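Long-range contact in acyl-homoserine-lactone synthase (Mesorhizobium sp. ORS 3359, PDB 6WNS), which makes acyl-homoserine lactone quorum-sensing signals, using a coenzyme A-linked acyl donor: residues P150-G164 with I175-T189. Sequence-based numbering, arbitrary orientation.
Sequences PKRLRALGWTLFELG and IALLIDVTPEAIEQT
An antiparallel beta hairpin at the edge of the central sheet pairs strand 160-162 with strand 175-180: F161 and L178 form a hydrogen-bonded pair, with F161 N to L178 O at 3.0 Å and L178 N to F161 O at 2.8 Å. The ladder continues at both ends through D180 N to T159 O and L163 N to A176 O. L160, E162, L177 and I179 share the sheet face covered by helix 150-155, where P150 CG meets L177 CD2 at 3.9 Å, the two side chains crossing at about a right angle. L160 CG sits between its backbone N and carbonyl carbon (chi1 62°), which brings CD1 to L177 CG. Just before the strand, the W158 indole bridges sheet and helix 183-189. Its CE3 packs on I179 CG2 at 3.6 Å, its CD1 lies 4.1 Å from A185 CB, L153 CD2 lies over one ring face, and NE1 points within the ring plane to T189 OG1, 2.9 Å away with an N-H...O angle of 160°. T189 OG1 in turn donates a hydrogen bond to A185 O, from above that carbonyl's plane. Replacing W158 with a leucine would probably leave T189 OG1 without its donor and open a gap between I179 and A185. T189 thus fixes the edge of the ring: a directional polar link ties helix 183-189 to the indole, whose contacts with I179, A185 and L153 are apolar.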
ATOM      1  N   PRO A 150      10.147   0.217   9.507  1.00 75.62           N
ATOM      2  CA  PRO A 150       9.614   0.522  10.834  1.00 80.67           C
ATOM      3  C   PRO A 150      10.272   1.781  11.427  1.00 84.40           C
ATOM      4  O   PRO A 150       9.561   2.610  11.889  1.00 85.95           O
ATOM      5  CB  PRO A 150       9.911  -0.741  11.653  1.00 82.63           C
ATOM      6  CG  PRO A 150       9.981  -1.827  10.609  1.00 77.17           C
ATOM      7  CD  PRO A 150      10.602  -1.175   9.389  1.00 72.80           C
ATOM      8  N   LYS A 151      11.578   1.959  11.281  1.00 84.93           N
ATOM      9  CA  LYS A 151      12.237   3.194  11.784  1.00 94.01           C
ATOM     10  C   LYS A 151      11.620   4.408  11.088  1.00 91.04           C
ATOM     11  O   LYS A 151      11.219   5.355  11.792  1.00 86.77           O
ATOM     12  CB  LYS A 151      13.757   3.128  11.621  1.00100.50           C
ATOM     13  CG  LYS A 151      14.446   2.371  12.749  1.00109.37           C
ATOM     14  CD  LYS A 151      13.515   1.332  13.412  1.00113.53           C
ATOM     15  CE  LYS A 151      14.096  -0.067  13.505  1.00114.89           C
ATOM     16  NZ  LYS A 151      13.029  -1.099  13.498  1.00111.97           N
ATOM     17  N   ARG A 152      11.550   4.397   9.762  1.00 85.94           N
ATOM     18  CA  ARG A 152      11.052   5.563   8.999  1.00 85.38           C
ATOM     19  C   ARG A 152       9.615   5.866   9.426  1.00 84.67           C
ATOM     20  O   ARG A 152       9.256   7.101   9.515  1.00 89.22           O
ATOM     21  CB  ARG A 152      11.110   5.250   7.509  1.00 84.06           C
ATOM     22  CG  ARG A 152      12.523   5.339   6.972  1.00 90.19           C
ATOM     23  CD  ARG A 152      12.643   5.108   5.472  1.00 90.52           C
ATOM     24  NE  ARG A 152      13.470   6.208   4.990  1.00 96.91           N
ATOM     25  CZ  ARG A 152      13.036   7.172   4.191  1.00105.75           C
ATOM     26  NH1 ARG A 152      11.807   7.125   3.689  1.00111.59           N
ATOM     27  NH2 ARG A 152      13.852   8.155   3.853  1.00107.84           N
ATOM     28  N   LEU A 153       8.801   4.800   9.608  1.00 81.18           N
ATOM     29  CA  LEU A 153       7.350   5.008   9.849  1.00 81.73           C
ATOM     30  C   LEU A 153       7.153   5.466  11.297  1.00 85.27           C
ATOM     31  O   LEU A 153       6.292   6.368  11.518  1.00 84.86           O
ATOM     32  CB  LEU A 153       6.533   3.746   9.566  1.00 80.32           C
ATOM     33  CG  LEU A 153       6.361   3.340   8.091  1.00 73.40           C
ATOM     34  CD1 LEU A 153       5.562   2.068   8.011  1.00 70.85           C
ATOM     35  CD2 LEU A 153       5.689   4.406   7.234  1.00 70.27           C
ATOM     36  N   ARG A 154       7.940   4.915  12.233  1.00 85.02           N
ATOM     37  CA  ARG A 154       7.950   5.362  13.659  1.00 89.55           C
ATOM     38  C   ARG A 154       8.559   6.764  13.781  1.00 90.23           C
ATOM     39  O   ARG A 154       8.403   7.288  14.841  1.00102.33           O
ATOM     40  CB  ARG A 154       8.591   4.341  14.615  1.00 88.81           C
ATOM     41  CG  ARG A 154       7.620   3.218  14.989  1.00 88.22           C
ATOM     42  CD  ARG A 154       7.913   2.426  16.248  1.00 94.02           C
ATOM     43  NE  ARG A 154       8.778   1.315  15.960  1.00 93.15           N
ATOM     44  CZ  ARG A 154       8.511   0.021  16.082  1.00 92.90           C
ATOM     45  NH1 ARG A 154       7.358  -0.422  16.517  1.00 91.51           N
ATOM     46  NH2 ARG A 154       9.436  -0.847  15.695  1.00 95.39           N
ATOM     47  N   ALA A 155       9.120   7.385  12.730  1.00 91.75           N
ATOM     48  CA  ALA A 155       9.605   8.796  12.692  1.00 95.72           C
ATOM     49  C   ALA A 155       8.489   9.755  12.239  1.00 96.40           C
ATOM     50  O   ALA A 155       8.570  10.958  12.589  1.00 96.24           O
ATOM     51  CB  ALA A 155      10.819   8.951  11.791  1.00 94.98           C
ATOM     52  N   LEU A 156       7.516   9.252  11.463  1.00 97.04           N
ATOM     53  CA  LEU A 156       6.356  10.026  10.914  1.00100.75           C
ATOM     54  C   LEU A 156       5.169  10.104  11.926  1.00103.22           C
ATOM     55  O   LEU A 156       4.140  10.791  11.593  1.00103.85           O
ATOM     56  CB  LEU A 156       5.905   9.386   9.596  1.00 96.99           C
ATOM     57  CG  LEU A 156       6.558   9.917   8.317  1.00 96.89           C
ATOM     58  CD1 LEU A 156       8.061   9.759   8.363  1.00 98.99           C
ATOM     59  CD2 LEU A 156       5.994   9.176   7.097  1.00 94.52           C
ATOM     60  N   GLY A 157       5.215   9.329  13.032  1.00 99.90           N
ATOM     61  CA  GLY A 157       4.190   9.290  14.098  1.00107.20           C
ATOM     62  C   GLY A 157       3.510   7.933  14.231  1.00100.98           C
ATOM     63  O   GLY A 157       2.637   7.806  15.095  1.00101.58           O
ATOM     64  N   TRP A 158       3.903   6.918  13.464  1.00 88.57           N
ATOM     65  CA  TRP A 158       3.087   5.673  13.389  1.00 88.28           C
ATOM     66  C   TRP A 158       3.407   4.767  14.585  1.00 90.44           C
ATOM     67  O   TRP A 158       4.663   4.614  14.972  1.00 97.60           O
ATOM     68  CB  TRP A 158       3.283   4.930  12.068  1.00 81.98           C
ATOM     69  CG  TRP A 158       2.893   5.712  10.860  1.00 78.26           C
ATOM     70  CD1 TRP A 158       2.886   7.065  10.701  1.00 82.01           C
ATOM     71  CD2 TRP A 158       2.571   5.146   9.580  1.00 75.19           C
ATOM     72  NE1 TRP A 158       2.545   7.376   9.415  1.00 80.78           N
ATOM     73  CE2 TRP A 158       2.318   6.221   8.709  1.00 75.85           C
ATOM     74  CE3 TRP A 158       2.395   3.845   9.113  1.00 72.24           C
ATOM     75  CZ2 TRP A 158       1.923   6.026   7.389  1.00 70.59           C
ATOM     76  CZ3 TRP A 158       2.048   3.645   7.792  1.00 71.69           C
ATOM     77  CH2 TRP A 158       1.796   4.729   6.949  1.00 70.97           C
ATOM     78  N   THR A 159       2.310   4.231  15.195  1.00 91.60           N
ATOM     79  CA  THR A 159       2.478   3.236  16.279  1.00 95.18           C
ATOM     80  C   THR A 159       2.232   1.904  15.543  1.00 90.11           C
ATOM     81  O   THR A 159       1.214   1.806  14.716  1.00 90.27           O
ATOM     82  CB  THR A 159       1.690   3.632  17.551  1.00 98.30           C
ATOM     83  OG1 THR A 159       0.505   2.839  17.564  1.00105.20           O
ATOM     84  CG2 THR A 159       1.308   5.104  17.645  1.00 96.91           C
ATOM     85  N   LEU A 160       3.211   0.997  15.634  1.00 86.90           N
ATOM     86  CA  LEU A 160       3.161  -0.311  14.921  1.00 84.64           C
ATOM     87  C   LEU A 160       3.907  -1.353  15.737  1.00 87.62           C
ATOM     88  O   LEU A 160       4.710  -0.965  16.608  1.00 94.53           O
ATOM     89  CB  LEU A 160       3.799  -0.193  13.540  1.00 78.39           C
ATOM     90  CG  LEU A 160       5.275   0.190  13.539  1.00 79.25           C
ATOM     91  CD1 LEU A 160       6.202  -1.010  13.660  1.00 79.17           C
ATOM     92  CD2 LEU A 160       5.603   1.013  12.332  1.00 76.93           C
ATOM     93  N   PHE A 161       3.630  -2.620  15.442  1.00 87.27           N
ATOM     94  CA  PHE A 161       4.102  -3.791  16.214  1.00 90.37           C
ATOM     95  C   PHE A 161       4.696  -4.746  15.184  1.00 83.60           C
ATOM     96  O   PHE A 161       3.990  -5.125  14.222  1.00 82.01           O
ATOM     97  CB  PHE A 161       2.969  -4.412  17.044  1.00 91.49           C
ATOM     98  CG  PHE A 161       2.721  -3.830  18.414  1.00103.77           C
ATOM     99  CD1 PHE A 161       3.702  -3.855  19.398  1.00107.12           C
ATOM    100  CD2 PHE A 161       1.457  -3.379  18.764  1.00106.77           C
ATOM    101  CE1 PHE A 161       3.454  -3.359  20.665  1.00115.41           C
ATOM    102  CE2 PHE A 161       1.199  -2.899  20.033  1.00107.76           C
ATOM    103  CZ  PHE A 161       2.197  -2.895  20.987  1.00118.09           C
ATOM    104  N   GLU A 162       5.967  -5.106  15.337  1.00 84.11           N
ATOM    105  CA  GLU A 162       6.556  -6.227  14.559  1.00 80.94           C
ATOM    106  C   GLU A 162       5.794  -7.516  14.912  1.00 83.15           C
ATOM    107  O   GLU A 162       5.404  -7.662  16.064  1.00 81.68           O
ATOM    108  CB  GLU A 162       8.046  -6.371  14.869  1.00 85.20           C
ATOM    109  CG  GLU A 162       8.897  -5.239  14.308  1.00 83.30           C
ATOM    110  CD  GLU A 162       8.998  -3.981  15.166  1.00 89.37           C
ATOM    111  OE1 GLU A 162       9.861  -3.045  14.749  1.00 89.51           O
ATOM    112  OE2 GLU A 162       8.219  -3.935  16.276  1.00 87.23           O
ATOM    113  N   LEU A 163       5.545  -8.405  13.956  1.00 78.29           N
ATOM    114  CA  LEU A 163       4.682  -9.591  14.173  1.00 81.24           C
ATOM    115  C   LEU A 163       5.590 -10.840  14.259  1.00 84.21           C
ATOM    116  O   LEU A 163       5.107 -11.957  14.556  1.00 90.20           O
ATOM    117  CB  LEU A 163       3.732  -9.764  12.972  1.00 76.60           C
ATOM    118  CG  LEU A 163       2.629  -8.711  12.883  1.00 76.01           C
ATOM    119  CD1 LEU A 163       1.922  -8.774  11.553  1.00 72.86           C
ATOM    120  CD2 LEU A 163       1.608  -8.840  14.043  1.00 83.18           C
ATOM    121  N   GLY A 164       6.904 -10.659  14.068  1.00 83.50           N
ATOM    122  CA  GLY A 164       7.797 -11.811  14.108  1.00 86.54           C
ATOM    123  C   GLY A 164       9.337 -11.449  13.968  1.00 87.13           C
ATOM    124  O   GLY A 164       9.671 -10.243  13.822  1.00 88.09           O
ATOM    125  N   ILE A 175      10.058  -8.128   6.891  1.00 60.17           N
ATOM    126  CA  ILE A 175       9.430  -8.275   8.240  1.00 62.67           C
ATOM    127  C   ILE A 175       7.938  -7.953   8.105  1.00 63.42           C
ATOM    128  O   ILE A 175       7.519  -7.245   7.148  1.00 63.74           O
ATOM    129  CB  ILE A 175      10.169  -7.430   9.289  1.00 67.92           C
ATOM    130  CG1 ILE A 175       9.758  -7.807  10.729  1.00 68.12           C
ATOM    131  CG2 ILE A 175      10.021  -5.933   9.009  1.00 68.84           C
ATOM    132  CD1 ILE A 175      10.868  -7.649  11.739  1.00 75.14           C
ATOM    133  N   ALA A 176       7.121  -8.591   8.936  1.00 65.28           N
ATOM    134  CA  ALA A 176       5.681  -8.324   9.063  1.00 60.42           C
ATOM    135  C   ALA A 176       5.398  -7.334  10.201  1.00 68.75           C
ATOM    136  O   ALA A 176       5.950  -7.494  11.355  1.00 69.56           O
ATOM    137  CB  ALA A 176       4.994  -9.642   9.243  1.00 61.74           C
ATOM    138  N   LEU A 177       4.533  -6.355   9.926  1.00 68.70           N
ATOM    139  CA  LEU A 177       4.122  -5.281  10.874  1.00 68.65           C
ATOM    140  C   LEU A 177       2.597  -5.220  10.987  1.00 70.05           C
ATOM    141  O   LEU A 177       1.902  -5.500   9.969  1.00 64.54           O
ATOM    142  CB  LEU A 177       4.584  -3.970  10.249  1.00 70.38           C
ATOM    143  CG  LEU A 177       5.979  -3.455  10.553  1.00 74.47           C
ATOM    144  CD1 LEU A 177       6.976  -4.506  11.009  1.00 75.72           C
ATOM    145  CD2 LEU A 177       6.436  -2.680   9.369  1.00 68.57           C
ATOM    146  N   LEU A 178       2.071  -4.789  12.143  1.00 73.77           N
ATOM    147  CA  LEU A 178       0.641  -4.384  12.312  1.00 70.84           C
ATOM    148  C   LEU A 178       0.561  -2.897  12.704  1.00 73.06           C
ATOM    149  O   LEU A 178       1.143  -2.532  13.735  1.00 79.46           O
ATOM    150  CB  LEU A 178      -0.017  -5.282  13.354  1.00 73.87           C
ATOM    151  CG  LEU A 178      -1.514  -5.008  13.518  1.00 75.60           C
ATOM    152  CD1 LEU A 178      -2.215  -5.326  12.200  1.00 70.34           C
ATOM    153  CD2 LEU A 178      -2.131  -5.785  14.684  1.00 78.54           C
ATOM    154  N   ILE A 179      -0.059  -2.052  11.874  1.00 71.24           N
ATOM    155  CA  ILE A 179      -0.017  -0.563  12.002  1.00 76.92           C
ATOM    156  C   ILE A 179      -1.362  -0.092  12.537  1.00 78.19           C
ATOM    157  O   ILE A 179      -2.374  -0.485  11.940  1.00 79.41           O
ATOM    158  CB  ILE A 179       0.335   0.098  10.644  1.00 74.05           C
ATOM    159  CG1 ILE A 179       1.787  -0.190  10.252  1.00 76.46           C
ATOM    160  CG2 ILE A 179       0.108   1.606  10.679  1.00 79.75           C
ATOM    161  CD1 ILE A 179       2.037  -0.225   8.746  1.00 70.42           C
ATOM    162  N   ASP A 180      -1.371   0.685  13.640  1.00 83.82           N
ATOM    163  CA  ASP A 180      -2.589   1.414  14.077  1.00 87.90           C
ATOM    164  C   ASP A 180      -2.770   2.633  13.108  1.00 87.09           C
ATOM    165  O   ASP A 180      -1.911   3.499  12.897  1.00 92.72           O
ATOM    166  CB  ASP A 180      -2.529   1.857  15.549  1.00 94.56           C
ATOM    167  CG  ASP A 180      -2.474   0.666  16.478  1.00 97.37           C
ATOM    168  OD1 ASP A 180      -2.831  -0.458  16.008  1.00 99.50           O
ATOM    169  OD2 ASP A 180      -2.130   0.887  17.694  1.00118.79           O
ATOM    170  N   VAL A 181      -4.077   2.720  12.706  1.00 84.39           N
ATOM    171  CA  VAL A 181      -4.667   3.852  11.928  1.00 85.17           C
ATOM    172  C   VAL A 181      -5.233   4.840  12.954  1.00 91.83           C
ATOM    173  O   VAL A 181      -6.357   4.648  13.384  1.00 96.36           O
ATOM    174  CB  VAL A 181      -5.739   3.362  10.929  1.00 80.69           C
ATOM    175  CG1 VAL A 181      -6.303   4.504  10.105  1.00 81.19           C
ATOM    176  CG2 VAL A 181      -5.225   2.263  10.005  1.00 75.52           C
ATOM    177  N   THR A 182      -4.428   5.817  13.372  1.00 97.68           N
ATOM    178  CA  THR A 182      -4.760   6.768  14.455  1.00 99.79           C
ATOM    179  C   THR A 182      -4.798   8.194  13.875  1.00103.45           C
ATOM    180  O   THR A 182      -4.008   8.544  12.919  1.00 98.47           O
ATOM    181  CB  THR A 182      -3.839   6.522  15.662  1.00101.71           C
ATOM    182  OG1 THR A 182      -2.450   6.805  15.408  1.00100.18           O
ATOM    183  CG2 THR A 182      -3.950   5.090  16.145  1.00 99.25           C
ATOM    184  N   PRO A 183      -5.753   9.035  14.373  1.00109.08           N
ATOM    185  CA  PRO A 183      -5.831  10.458  14.014  1.00109.24           C
ATOM    186  C   PRO A 183      -4.444  11.257  14.085  1.00110.45           C
ATOM    187  O   PRO A 183      -4.268  12.327  13.418  1.00116.79           O
ATOM    188  CB  PRO A 183      -6.868  10.964  15.034  1.00115.13           C
ATOM    189  CG  PRO A 183      -7.838   9.818  15.129  1.00114.09           C
ATOM    190  CD  PRO A 183      -6.927   8.606  15.166  1.00110.94           C
ATOM    191  N   GLU A 184      -3.590  10.648  14.992  1.00108.93           N
ATOM    192  CA  GLU A 184      -2.307  11.256  15.443  1.00114.22           C
ATOM    193  C   GLU A 184      -1.295  10.936  14.352  1.00110.46           C
ATOM    194  O   GLU A 184      -0.665  11.901  13.799  1.00108.64           O
ATOM    195  CB  GLU A 184      -1.839  10.800  16.846  1.00124.26           C
ATOM    196  CG  GLU A 184      -2.464   9.510  17.408  1.00126.46           C
ATOM    197  CD  GLU A 184      -3.772   9.638  18.205  1.00125.08           C
ATOM    198  OE1 GLU A 184      -4.854   9.309  17.656  1.00119.23           O
ATOM    199  OE2 GLU A 184      -3.705  10.010  19.384  1.00133.63           O
ATOM    200  N   ALA A 185      -1.201   9.642  14.018  1.00104.54           N
ATOM    201  CA  ALA A 185      -0.334   9.121  12.940  1.00 98.25           C
ATOM    202  C   ALA A 185      -0.556  10.075  11.744  1.00 98.21           C
ATOM    203  O   ALA A 185       0.471  10.772  11.219  1.00107.74           O
ATOM    204  CB  ALA A 185      -0.666   7.661  12.696  1.00 92.16           C
ATOM    205  N   ILE A 186      -1.856  10.313  11.441  1.00 97.45           N
ATOM    206  CA  ILE A 186      -2.243  11.169  10.286  1.00 95.95           C
ATOM    207  C   ILE A 186      -1.619  12.563  10.432  1.00100.27           C
ATOM    208  O   ILE A 186      -0.987  13.045   9.461  1.00 98.24           O
ATOM    209  CB  ILE A 186      -3.769  11.189  10.128  1.00 98.04           C
ATOM    210  CG1 ILE A 186      -4.263   9.831   9.608  1.00 95.80           C
ATOM    211  CG2 ILE A 186      -4.180  12.313   9.195  1.00 99.62           C
ATOM    212  CD1 ILE A 186      -5.558   9.356  10.257  1.00100.12           C
ATOM    213  N   GLU A 187      -1.789  13.192  11.594  1.00103.09           N
ATOM    214  CA  GLU A 187      -1.387  14.601  11.805  1.00109.73           C
ATOM    215  C   GLU A 187       0.128  14.778  11.597  1.00109.09           C
ATOM    216  O   GLU A 187       0.558  15.721  10.791  1.00114.38           O
ATOM    217  CB  GLU A 187      -1.784  15.061  13.213  1.00118.21           C
ATOM    218  CG  GLU A 187      -2.977  15.969  13.178  1.00122.89           C
ATOM    219  CD  GLU A 187      -2.839  16.968  12.054  1.00123.28           C
ATOM    220  OE1 GLU A 187      -3.709  16.811  11.033  1.00122.86           O
ATOM    221  OE2 GLU A 187      -1.820  17.855  12.177  1.00126.75           O
ATOM    222  N   GLN A 188       0.904  13.943  12.304  1.00106.90           N
ATOM    223  CA  GLN A 188       2.391  14.021  12.352  1.00111.55           C
ATOM    224  C   GLN A 188       2.913  13.817  10.909  1.00104.85           C
ATOM    225  O   GLN A 188       3.901  14.485  10.497  1.00106.50           O
ATOM    226  CB  GLN A 188       2.928  12.977  13.348  1.00115.21           C
ATOM    227  CG  GLN A 188       3.734  13.541  14.524  1.00124.30           C
ATOM    228  CD  GLN A 188       4.881  14.448  14.139  1.00128.58           C
ATOM    229  OE1 GLN A 188       4.676  15.750  14.070  1.00138.40           O
ATOM    230  NE2 GLN A 188       6.119  13.806  13.999  1.00123.83           N
ATOM    231  N   THR A 189       2.218  13.001  10.130  1.00 97.12           N
ATOM    232  CA  THR A 189       2.657  12.629   8.750  1.00 94.44           C
ATOM    233  C   THR A 189       2.604  13.900   7.873  1.00 97.59           C
ATOM    234  O   THR A 189       3.700  14.329   7.273  1.00100.49           O
ATOM    235  CB  THR A 189       1.822  11.482   8.157  1.00 89.36           C
ATOM    236  OG1 THR A 189       2.024  10.216   8.916  1.00 87.62           O
ATOM    237  CG2 THR A 189       2.173  11.230   6.695  1.00 82.55           C
TER